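Local coordinates for protein rhamnonate dehydratase (Gibberella zeae PH-1, PDB 3FXG) that probably dehydrates L-rhamnonate to its 2-keto-3-deoxy acid, as a magnesium-dependent member of the enolase superfamily, at residues 190-195 and 229-234; 260-265 and 269-274; 333-338 and 342-347. One frame throughout, in Å; residues are numbered along the deposited sequence.

Contact 1 (190-195 and 229-234)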
loop_
_atom_site.group_PDB
_atom_site.type_symbol
_atom_site.label_atom_id
_atom_site.label_comp_id
_atom_site.label_asym_id
_atom_site.label_seq_id
_atom_site.Cartn_x
_atom_site.Cartn_y
_atom_site.Cartn_z
ATOM N N PHE A 190 23.864 -21.766 -19.046
ATOM C CA PHE A 190 23.769 -20.626 -19.956
ATOM C C PHE A 190 23.000 -19.410 -19.449
ATOM O O PHE A 190 22.010 -19.541 -18.732
ATOM C CB PHE A 190 23.192 -21.119 -21.282
ATOM C CG PHE A 190 23.876 -22.356 -21.794
ATOM C CD1 PHE A 190 25.175 -22.292 -22.292
ATOM C CD2 PHE A 190 23.258 -23.599 -21.691
ATOM C CE1 PHE A 190 25.853 -23.449 -22.676
ATOM C CE2 PHE A 190 23.928 -24.762 -22.072
ATOM C CZ PHE A 190 25.227 -24.686 -22.563
ATOM N N CYS A 191 23.476 -18.228 -19.839
ATOM C CA CYS A 191 22.875 -16.963 -19.430
ATOM C C CYS A 191 21.795 -16.492 -20.407
ATOM O O CYS A 191 21.654 -17.034 -21.500
ATOM C CB CYS A 191 23.961 -15.888 -19.301
ATOM S SG CYS A 191 24.577 -15.249 -20.881
ATOM N N PRO A 192 21.018 -15.468 -20.017
ATOM C CA PRO A 192 19.945 -14.931 -20.861
ATOM C C PRO A 192 20.376 -14.481 -22.259
ATOM O O PRO A 192 19.599 -14.571 -23.209
ATOM C CB PRO A 192 19.398 -13.774 -20.026
ATOM C CG PRO A 192 19.614 -14.251 -18.622
ATOM C CD PRO A 192 21.014 -14.815 -18.695
ATOM N N ASP A 193 21.607 -13.996 -22.387
ATOM C CA ASP A 193 22.089 -13.531 -23.681
ATOM C C ASP A 193 22.221 -14.634 -24.725
ATOM O O ASP A 193 22.473 -14.357 -25.897
ATOM C CB ASP A 193 23.415 -12.791 -23.516
ATOM C CG ASP A 193 23.242 -11.455 -22.821
ATOM O OD1 ASP A 193 22.415 -10.645 -23.291
ATOM O OD2 ASP A 193 23.927 -11.211 -21.809
ATOM N N ASP A 194 22.051 -15.884 -24.306
ATOM C CA ASP A 194 22.121 -17.004 -25.237
ATOM C C ASP A 194 20.726 -17.247 -25.806
ATOM O O ASP A 194 20.494 -18.203 -26.547
ATOM C CB ASP A 194 22.645 -18.259 -24.534
ATOM C CG ASP A 194 24.164 -18.310 -24.495
ATOM O OD1 ASP A 194 24.798 -17.238 -24.411
ATOM O OD2 ASP A 194 24.726 -19.424 -24.538
ATOM N N GLY A 195 19.800 -16.363 -25.445
ATOM C CA GLY A 195 18.438 -16.448 -25.935
ATOM C C GLY A 195 17.690 -17.744 -25.700
ATOM O O GLY A 195 18.024 -18.529 -24.812
ATOM N N VAL A 229 14.738 -10.817 -14.154
ATOM C CA VAL A 229 13.364 -11.188 -13.838
ATOM C C VAL A 229 12.609 -11.953 -14.917
ATOM O O VAL A 229 12.079 -13.036 -14.650
ATOM C CB VAL A 229 12.537 -9.949 -13.419
ATOM C CG1 VAL A 229 11.074 -10.333 -13.221
ATOM C CG2 VAL A 229 13.096 -9.377 -12.121
ATOM N N SER A 230 12.549 -11.401 -16.126
ATOM C CA SER A 230 11.829 -12.061 -17.213
ATOM C C SER A 230 12.387 -13.437 -17.555
ATOM O O SER A 230 11.632 -14.398 -17.712
ATOM C CB SER A 230 11.845 -11.192 -18.477
ATOM O OG SER A 230 11.102 -10.002 -18.285
ATOM N N TYR A 231 13.707 -13.529 -17.678
ATOM C CA TYR A 231 14.331 -14.802 -18.022
ATOM C C TYR A 231 14.089 -15.846 -16.937
ATOM O O TYR A 231 13.772 -17.001 -17.233
ATOM C CB TYR A 231 15.834 -14.626 -18.242
ATOM C CG TYR A 231 16.492 -15.859 -18.817
ATOM C CD1 TYR A 231 16.508 -16.088 -20.194
ATOM C CD2 TYR A 231 17.072 -16.815 -17.983
ATOM C CE1 TYR A 231 17.089 -17.239 -20.727
ATOM C CE2 TYR A 231 17.649 -17.968 -18.501
ATOM C CZ TYR A 231 17.657 -18.174 -19.873
ATOM O OH TYR A 231 18.238 -19.309 -20.384
ATOM N N THR A 232 14.238 -15.440 -15.681
ATOM C CA THR A 232 14.019 -16.349 -14.562
ATOM C C THR A 232 12.597 -16.892 -14.607
ATOM O O THR A 232 12.374 -18.094 -14.463
ATOM C CB THR A 232 14.234 -15.639 -13.209
ATOM O OG1 THR A 232 15.597 -15.210 -13.105
ATOM C CG2 THR A 232 13.921 -16.582 -12.052
ATOM N N ILE A 233 11.634 -16.000 -14.813
ATOM C CA ILE A 233 10.236 -16.404 -14.876
ATOM C C ILE A 233 9.981 -17.402 -16.003
ATOM O O ILE A 233 9.265 -18.387 -15.813
ATOM C CB ILE A 233 9.313 -15.162 -15.035
ATOM C CG1 ILE A 233 9.270 -14.391 -13.707
ATOM C CG2 ILE A 233 7.905 -15.586 -15.439
ATOM C CD1 ILE A 233 8.440 -13.116 -13.743
ATOM N N GLU A 234 10.573 -17.167 -17.172
ATOM C CA GLU A 234 10.370 -18.085 -18.288
ATOM C C GLU A 234 11.072 -19.426 -18.074
ATOM O O GLU A 234 10.519 -20.474 -18.403
ATOM C CB GLU A 234 10.843 -17.458 -19.607
ATOM C CG GLU A 234 10.771 -18.434 -20.783
ATOM C CD GLU A 234 10.924 -17.769 -22.138
ATOM O OE1 GLU A 234 11.726 -16.820 -22.259
ATOM O OE2 GLU A 234 10.249 -18.212 -23.092
HETATM O O HOH W 1 19.600 -18.607 -22.586
#
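Pro192 lies over one face of the Tyr231 ring, and this apolar meeting carries most of the contact between the loop 190-195 and the first turn and a half of helix 229-238. Pro192 CG sits 3.8 Å from the centroid of the Tyr231 ring, 24° off the ring normal, a CH-pi contact displaced toward the CB end of the tyrosine: the nearest ring atom to Pro192 CG is Tyr231 CG at 3.5 Å. Pro192 CB and CA continue the cover along the CD1 and CE1 side, with Pro192 CA 3.7 Å from Tyr231 CE1. The two side chains cross at about a right angle. Tyr231 reaches the loop because its CG stands anti to the backbone N (chi1 -171°), which sends the phenol out from the helix.

No direct hydrogen bond joins the two segments; one water bridges them. That water donates to Cys191 O at 2.8 Å and to Gly195 O at 2.7 Å, and it is also hydrogen-bonded to Tyr231 OH at 2.7 Å. It thereby ties the phenol to the residues just before and just after the 3-10 turn 192-194, whose own bonds include Gly195 N to Pro192 O. Asn202 ND2, on helix 195-213, hydrogen-bonds both Tyr231 OH and Phe190 O, giving the phenol oxygen a second partner.

Helix 195-213 and helix 229-238 follow strands 184-187 and 219-222 of the barrel, and the arrangement is that of a beta-to-alpha loop packed against the next outer helix in the TIM-barrel-like domain of the enolase superfamily.

Contact 2 (260-265 and 269-274)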
loop_
_atom_site.group_PDB
_atom_site.type_symbol
_atom_site.label_atom_id
_atom_site.label_comp_id
_atom_site.label_asym_id
_atom_site.label_seq_id
_atom_site.Cartn_x
_atom_site.Cartn_y
_atom_site.Cartn_z
ATOM N N ALA A 260 10.057 -9.863 -5.774
ATOM C CA ALA A 260 8.635 -9.619 -5.554
ATOM C C ALA A 260 7.903 -9.961 -6.854
ATOM O O ALA A 260 6.797 -10.515 -6.841
ATOM C CB ALA A 260 8.404 -8.158 -5.190
ATOM N N LEU A 261 8.536 -9.627 -7.975
ATOM C CA LEU A 261 7.975 -9.891 -9.294
ATOM C C LEU A 261 8.075 -11.381 -9.605
ATOM O O LEU A 261 7.162 -11.970 -10.189
ATOM C CB LEU A 261 8.734 -9.090 -10.356
ATOM C CG LEU A 261 8.741 -7.565 -10.200
ATOM C CD1 LEU A 261 9.752 -6.963 -11.166
ATOM C CD2 LEU A 261 7.348 -7.008 -10.464
ATOM N N ILE A 262 9.188 -11.992 -9.219
ATOM C CA ILE A 262 9.372 -13.416 -9.461
ATOM C C ILE A 262 8.341 -14.222 -8.675
ATOM O O ILE A 262 7.768 -15.183 -9.192
ATOM C CB ILE A 262 10.807 -13.863 -9.084
ATOM C CG1 ILE A 262 11.804 -13.301 -10.106
ATOM C CG2 ILE A 262 10.901 -15.382 -9.061
ATOM C CD1 ILE A 262 13.253 -13.581 -9.770
ATOM N N LYS A 263 8.089 -13.822 -7.432
ATOM C CA LYS A 263 7.115 -14.524 -6.601
ATOM C C LYS A 263 5.683 -14.326 -7.100
ATOM O O LYS A 263 4.831 -15.193 -6.911
ATOM C CB LYS A 263 7.233 -14.066 -5.146
ATOM C CG LYS A 263 8.394 -14.698 -4.380
ATOM C CD LYS A 263 8.152 -16.186 -4.126
ATOM C CE LYS A 263 9.190 -16.759 -3.170
ATOM N NZ LYS A 263 8.939 -18.199 -2.870
ATOM N N ARG A 264 5.415 -13.191 -7.735
ATOM C CA ARG A 264 4.079 -12.935 -8.263
ATOM C C ARG A 264 3.796 -13.954 -9.363
ATOM O O ARG A 264 2.668 -14.414 -9.531
ATOM C CB ARG A 264 3.981 -11.516 -8.838
ATOM C CG ARG A 264 2.682 -11.250 -9.594
ATOM C CD ARG A 264 2.547 -9.794 -10.046
ATOM N NE ARG A 264 3.498 -9.430 -11.094
ATOM C CZ ARG A 264 3.577 -8.218 -11.635
ATOM N NH1 ARG A 264 2.759 -7.254 -11.229
ATOM N NH2 ARG A 264 4.474 -7.965 -12.579
ATOM N N ALA A 265 4.838 -14.307 -10.106
ATOM C CA ALA A 265 4.706 -15.262 -11.196
ATOM C C ALA A 265 4.773 -16.711 -10.721
ATOM O O ALA A 265 4.013 -17.559 -11.188
ATOM C CB ALA A 265 5.793 -15.013 -12.236
ATOM N N VAL A 269 7.033 -21.678 -5.946
ATOM C CA VAL A 269 8.409 -22.103 -6.185
ATOM C C VAL A 269 9.353 -21.398 -5.215
ATOM O O VAL A 269 9.187 -20.211 -4.920
ATOM C CB VAL A 269 8.848 -21.789 -7.633
ATOM C CG1 VAL A 269 10.284 -22.237 -7.857
ATOM C CG2 VAL A 269 7.923 -22.490 -8.618
ATOM N N LYS A 270 10.348 -22.131 -4.723
ATOM C CA LYS A 270 11.306 -21.572 -3.778
ATOM C C LYS A 270 12.478 -20.852 -4.443
ATOM O O LYS A 270 13.046 -21.333 -5.427
ATOM C CB LYS A 270 11.849 -22.676 -2.860
ATOM C CG LYS A 270 10.781 -23.366 -2.012
ATOM C CD LYS A 270 11.406 -24.104 -0.831
ATOM C CE LYS A 270 12.017 -25.425 -1.243
ATOM N NZ LYS A 270 10.959 -26.420 -1.568
ATOM N N PHE A 271 12.831 -19.696 -3.888
ATOM C CA PHE A 271 13.944 -18.895 -4.386
ATOM C C PHE A 271 14.849 -18.534 -3.216
ATOM O O PHE A 271 14.367 -18.309 -2.105
ATOM C CB PHE A 271 13.415 -17.629 -5.059
ATOM C CG PHE A 271 12.660 -17.906 -6.320
ATOM C CD1 PHE A 271 13.340 -18.108 -7.518
ATOM C CD2 PHE A 271 11.277 -18.050 -6.297
ATOM C CE1 PHE A 271 12.653 -18.458 -8.678
ATOM C CE2 PHE A 271 10.577 -18.401 -7.453
ATOM C CZ PHE A 271 11.270 -18.607 -8.646
ATOM N N THR A 272 16.156 -18.489 -3.465
ATOM C CA THR A 272 17.122 -18.165 -2.421
ATOM C C THR A 272 18.188 -17.221 -2.964
ATOM O O THR A 272 18.313 -17.044 -4.175
ATOM C CB THR A 272 17.838 -19.435 -1.899
ATOM O OG1 THR A 272 18.809 -19.865 -2.865
ATOM C CG2 THR A 272 16.836 -20.567 -1.673
ATOM N N THR A 273 18.950 -16.615 -2.060
ATOM C CA THR A 273 20.027 -15.710 -2.447
ATOM C C THR A 273 20.711 -15.197 -1.189
ATOM O O THR A 273 20.324 -15.560 -0.074
ATOM C CB THR A 273 19.494 -14.500 -3.253
ATOM O OG1 THR A 273 20.594 -13.740 -3.762
ATOM C CG2 THR A 273 18.639 -13.593 -2.365
ATOM N N GLY A 274 21.740 -14.372 -1.368
ATOM C CA GLY A 274 22.415 -13.797 -0.220
ATOM C C GLY A 274 23.916 -13.967 -0.069
ATOM O O GLY A 274 24.519 -13.261 0.733
#
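Helix 259-265 and strand 270-273 are the last two elements of a beta-alpha-beta unit that starts with strand 246-248, and Ile262 and Lys263 bring the helix down onto Phe271 and Val269. The axes of the helix and strand segments run nearly antiparallel, at 164°, and approach to 10.0 Å. One branch of Ile262 does the apolar work: its CG2 methyl stands over a face of the Phe271 ring, 3.4 Å from the centroid and 19° off the normal, a CH-pi contact shifted toward the outer end of the ring. The closest ring atom is Phe271 CZ, 3.3 Å from Ile262 CG2, so the packing is tight. Ile262 CG1 leads elsewhere, its CD1 touching Thr232 of helix 229-238.

Such a unit is the repeating element of the TIM-barrel fold, with the helix outside and the strand in the wall; strand 270-273 pairs in parallel with 246-248 and 294-295, and beyond it Glu275 binds the magnesium ion.

Lys263 passes the same aromatic ring at its edge, where Lys263 CE comes 4.0 Å from Phe271 CD2, the two side chains running in opposite directions. Its chain bends at chi2 and is extended thereafter, which carries the ammonium to the Val269 carbonyl. There Lys263 NZ donates to Val269 O at 2.9 Å, tilted 24° from the carbonyl plane. The stronger partner of the ammonium is Asp293 OD2, in a salt bridge; the same carboxylate oxygen also accepts from Phe271 N, and the paired cation would probably stabilise its negative charge.

Contact 3 (333-338 and 342-347)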
loop_
_atom_site.group_PDB
_atom_site.type_symbol
_atom_site.label_atom_id
_atom_site.label_comp_id
_atom_site.label_asym_id
_atom_site.label_seq_id
_atom_site.Cartn_x
_atom_site.Cartn_y
_atom_site.Cartn_z
ATOM N N HIS A 333 29.977 -24.539 12.746
ATOM C CA HIS A 333 29.745 -24.152 14.131
ATOM C C HIS A 333 28.509 -23.276 14.272
ATOM O O HIS A 333 27.828 -23.306 15.295
ATOM C CB HIS A 333 30.969 -23.431 14.701
ATOM C CG HIS A 333 32.071 -24.353 15.125
ATOM N ND1 HIS A 333 32.860 -25.040 14.226
ATOM C CD2 HIS A 333 32.523 -24.692 16.356
ATOM C CE1 HIS A 333 33.753 -25.758 14.885
ATOM N NE2 HIS A 333 33.570 -25.564 16.178
ATOM N N PHE A 334 28.223 -22.500 13.235
ATOM C CA PHE A 334 27.059 -21.630 13.253
ATOM C C PHE A 334 25.779 -22.433 13.026
ATOM O O PHE A 334 24.832 -22.337 13.806
ATOM C CB PHE A 334 27.192 -20.554 12.174
ATOM C CG PHE A 334 25.984 -19.678 12.050
ATOM C CD1 PHE A 334 25.688 -18.737 13.025
ATOM C CD2 PHE A 334 25.123 -19.818 10.966
ATOM C CE1 PHE A 334 24.546 -17.946 12.927
ATOM C CE2 PHE A 334 23.978 -19.032 10.861
ATOM C CZ PHE A 334 23.692 -18.096 11.844
ATOM N N GLN A 335 25.755 -23.227 11.958
ATOM C CA GLN A 335 24.581 -24.032 11.622
ATOM C C GLN A 335 24.116 -24.985 12.710
ATOM O O GLN A 335 22.921 -25.223 12.869
ATOM C CB GLN A 335 24.832 -24.854 10.351
ATOM C CG GLN A 335 24.824 -24.058 9.063
ATOM C CD GLN A 335 23.674 -23.074 8.996
ATOM O OE1 GLN A 335 23.704 -22.034 9.652
ATOM N NE2 GLN A 335 22.649 -23.399 8.212
ATOM N N ILE A 336 25.060 -25.538 13.458
ATOM C CA ILE A 336 24.725 -26.495 14.503
ATOM C C ILE A 336 24.154 -25.839 15.762
ATOM O O ILE A 336 23.587 -26.520 16.613
ATOM C CB ILE A 336 25.985 -27.312 14.897
ATOM C CG1 ILE A 336 25.584 -28.642 15.534
ATOM C CG2 ILE A 336 26.844 -26.510 15.863
ATOM C CD1 ILE A 336 24.978 -29.618 14.551
ATOM N N SER A 337 24.264 -24.516 15.858
ATOM C CA SER A 337 23.835 -23.807 17.063
ATOM C C SER A 337 22.589 -22.929 17.066
ATOM O O SER A 337 22.160 -22.491 18.137
ATOM C CB SER A 337 24.996 -22.950 17.559
ATOM O OG SER A 337 25.299 -21.943 16.608
ATOM N N GLN A 338 22.002 -22.664 15.907
ATOM C CA GLN A 338 20.838 -21.789 15.861
ATOM C C GLN A 338 19.503 -22.506 15.675
ATOM O O GLN A 338 19.453 -23.670 15.270
ATOM C CB GLN A 338 21.027 -20.747 14.752
ATOM C CG GLN A 338 22.345 -19.984 14.845
ATOM C CD GLN A 338 22.464 -19.160 16.117
ATOM O OE1 GLN A 338 23.339 -19.402 16.950
ATOM N NE2 GLN A 338 21.585 -18.182 16.271
ATOM N N PRO A 342 18.664 -25.105 9.457
ATOM C CA PRO A 342 18.329 -26.494 9.115
ATOM C C PRO A 342 19.366 -27.430 8.507
ATOM O O PRO A 342 19.367 -28.626 8.799
ATOM C CB PRO A 342 17.111 -26.332 8.211
ATOM C CG PRO A 342 17.431 -25.088 7.470
ATOM C CD PRO A 342 17.928 -24.174 8.577
ATOM N N PHE A 343 20.229 -26.911 7.647
ATOM C CA PHE A 343 21.230 -27.759 7.026
ATOM C C PHE A 343 22.397 -26.954 6.506
ATOM O O PHE A 343 22.455 -25.738 6.679
ATOM C CB PHE A 343 20.596 -28.591 5.909
ATOM C CG PHE A 343 19.668 -27.811 5.021
ATOM C CD1 PHE A 343 20.169 -26.987 4.021
ATOM C CD2 PHE A 343 18.292 -27.891 5.198
ATOM C CE1 PHE A 343 19.307 -26.249 3.206
ATOM C CE2 PHE A 343 17.422 -27.156 4.390
ATOM C CZ PHE A 343 17.936 -26.332 3.392
ATOM N N GLN A 344 23.323 -27.642 5.854
ATOM C CA GLN A 344 24.527 -27.004 5.362
ATOM C C GLN A 344 24.885 -27.355 3.927
ATOM O O GLN A 344 24.554 -28.428 3.428
ATOM C CB GLN A 344 25.691 -27.393 6.278
ATOM C CG GLN A 344 27.044 -26.988 5.761
ATOM C CD GLN A 344 27.490 -25.652 6.287
ATOM O OE1 GLN A 344 28.290 -24.967 5.658
ATOM N NE2 GLN A 344 26.991 -25.281 7.457
ATOM N N GLU A 345 25.580 -26.433 3.272
ATOM C CA GLU A 345 26.023 -26.651 1.909
ATOM C C GLU A 345 27.484 -27.080 1.905
ATOM O O GLU A 345 28.275 -26.644 2.742
ATOM C CB GLU A 345 25.907 -25.369 1.083
ATOM C CG GLU A 345 26.717 -25.425 -0.212
ATOM C CD GLU A 345 26.691 -24.131 -1.005
ATOM O OE1 GLU A 345 26.814 -23.051 -0.391
ATOM O OE2 GLU A 345 26.566 -24.195 -2.250
ATOM N N TYR A 346 27.828 -27.957 0.975
ATOM C CA TYR A 346 29.210 -28.364 0.812
ATOM C C TYR A 346 29.486 -28.223 -0.671
ATOM O O TYR A 346 28.844 -28.877 -1.495
ATOM C CB TYR A 346 29.469 -29.805 1.235
ATOM C CG TYR A 346 30.946 -30.017 1.472
ATOM C CD1 TYR A 346 31.541 -29.580 2.656
ATOM C CD2 TYR A 346 31.764 -30.572 0.489
ATOM C CE1 TYR A 346 32.911 -29.683 2.860
ATOM C CE2 TYR A 346 33.146 -30.678 0.678
ATOM C CZ TYR A 346 33.709 -30.231 1.870
ATOM O OH TYR A 346 35.063 -30.324 2.091
ATOM N N LEU A 347 30.419 -27.342 -1.003
ATOM C CA LEU A 347 30.781 -27.094 -2.388
ATOM C C LEU A 347 31.798 -28.144 -2.811
ATOM O O LEU A 347 32.944 -28.111 -2.367
ATOM C CB LEU A 347 31.368 -25.684 -2.517
ATOM C CG LEU A 347 31.624 -25.087 -3.903
ATOM C CD1 LEU A 347 32.009 -23.618 -3.753
ATOM C CD2 LEU A 347 32.723 -25.858 -4.614
#
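Gln335 of helix 329-335 reaches across to Phe343 and Gln344 of the segment 342-347. Ahead of it, His333 ND1 is hydrogen-bonded to Pro329 O, and Phe334 turns to another quarter and packs on Leu305, Leu308 and Ala312 of helix 305-316.

Gln335 itself points at the strand segment. Its CG lies anti to the carbonyl carbon and the chain then bends at chi2, a fold that lays the amide beside the Phe343 carbonyl. Gln335 NE2 donates to Phe343 O at 2.8 Å along an almost straight N-H...O line (172°). The acceptor lies in the plane of the Gln335 amide, whereas the donor is tilted 23° from the plane of the carbonyl. Gln335 NE2 also donates to Val322 O, so two backbone oxygens grip the nitrogen and fix how the buried amide is turned. The methylene part of the same side chain meets the bent side chain of Gln344, and the two amide planes stand 77° apart.

Farther on, Ser337 N is hydrogen-bonded to Phe334 O at 3.0 Å. The buried Ser337 hydroxyl lies near the same carbonyl, with Ser337 OG 2.9 Å from Phe334 O, and near His333 O as well.

Strand 344-347 pairs in parallel with strand 163-169, whose Leu164 touches Gln335 and whose Phe166 touches Gln344. The contact therefore sits where helix 329-335, with helix 305-316 along its Phe334 side, turns back into the wall of the barrel.

From the N terminus, contact 1 comes first: it closes a long loop holding helix 195-213 and strand 219-222. Contact 2 closes the short connection from helix 259-265 to strand 270-273, and contact 3 the somewhat longer one from helix 329-335 to strand 344-347. The three follow one another in series, without nesting or crossing. Contacts 1 and 2 touch through neighbouring outer helices, Ile233 CD1 lying 3.6 Å from Ala265 CB, and both also touch a neighbouring subunit, another copy of the protein. Contact 3 stands apart, its nearest atoms about 8 Å from contact 2 and about 17 Å from contact 1, but its strand belongs to the same barrel sheet as strand 270-273.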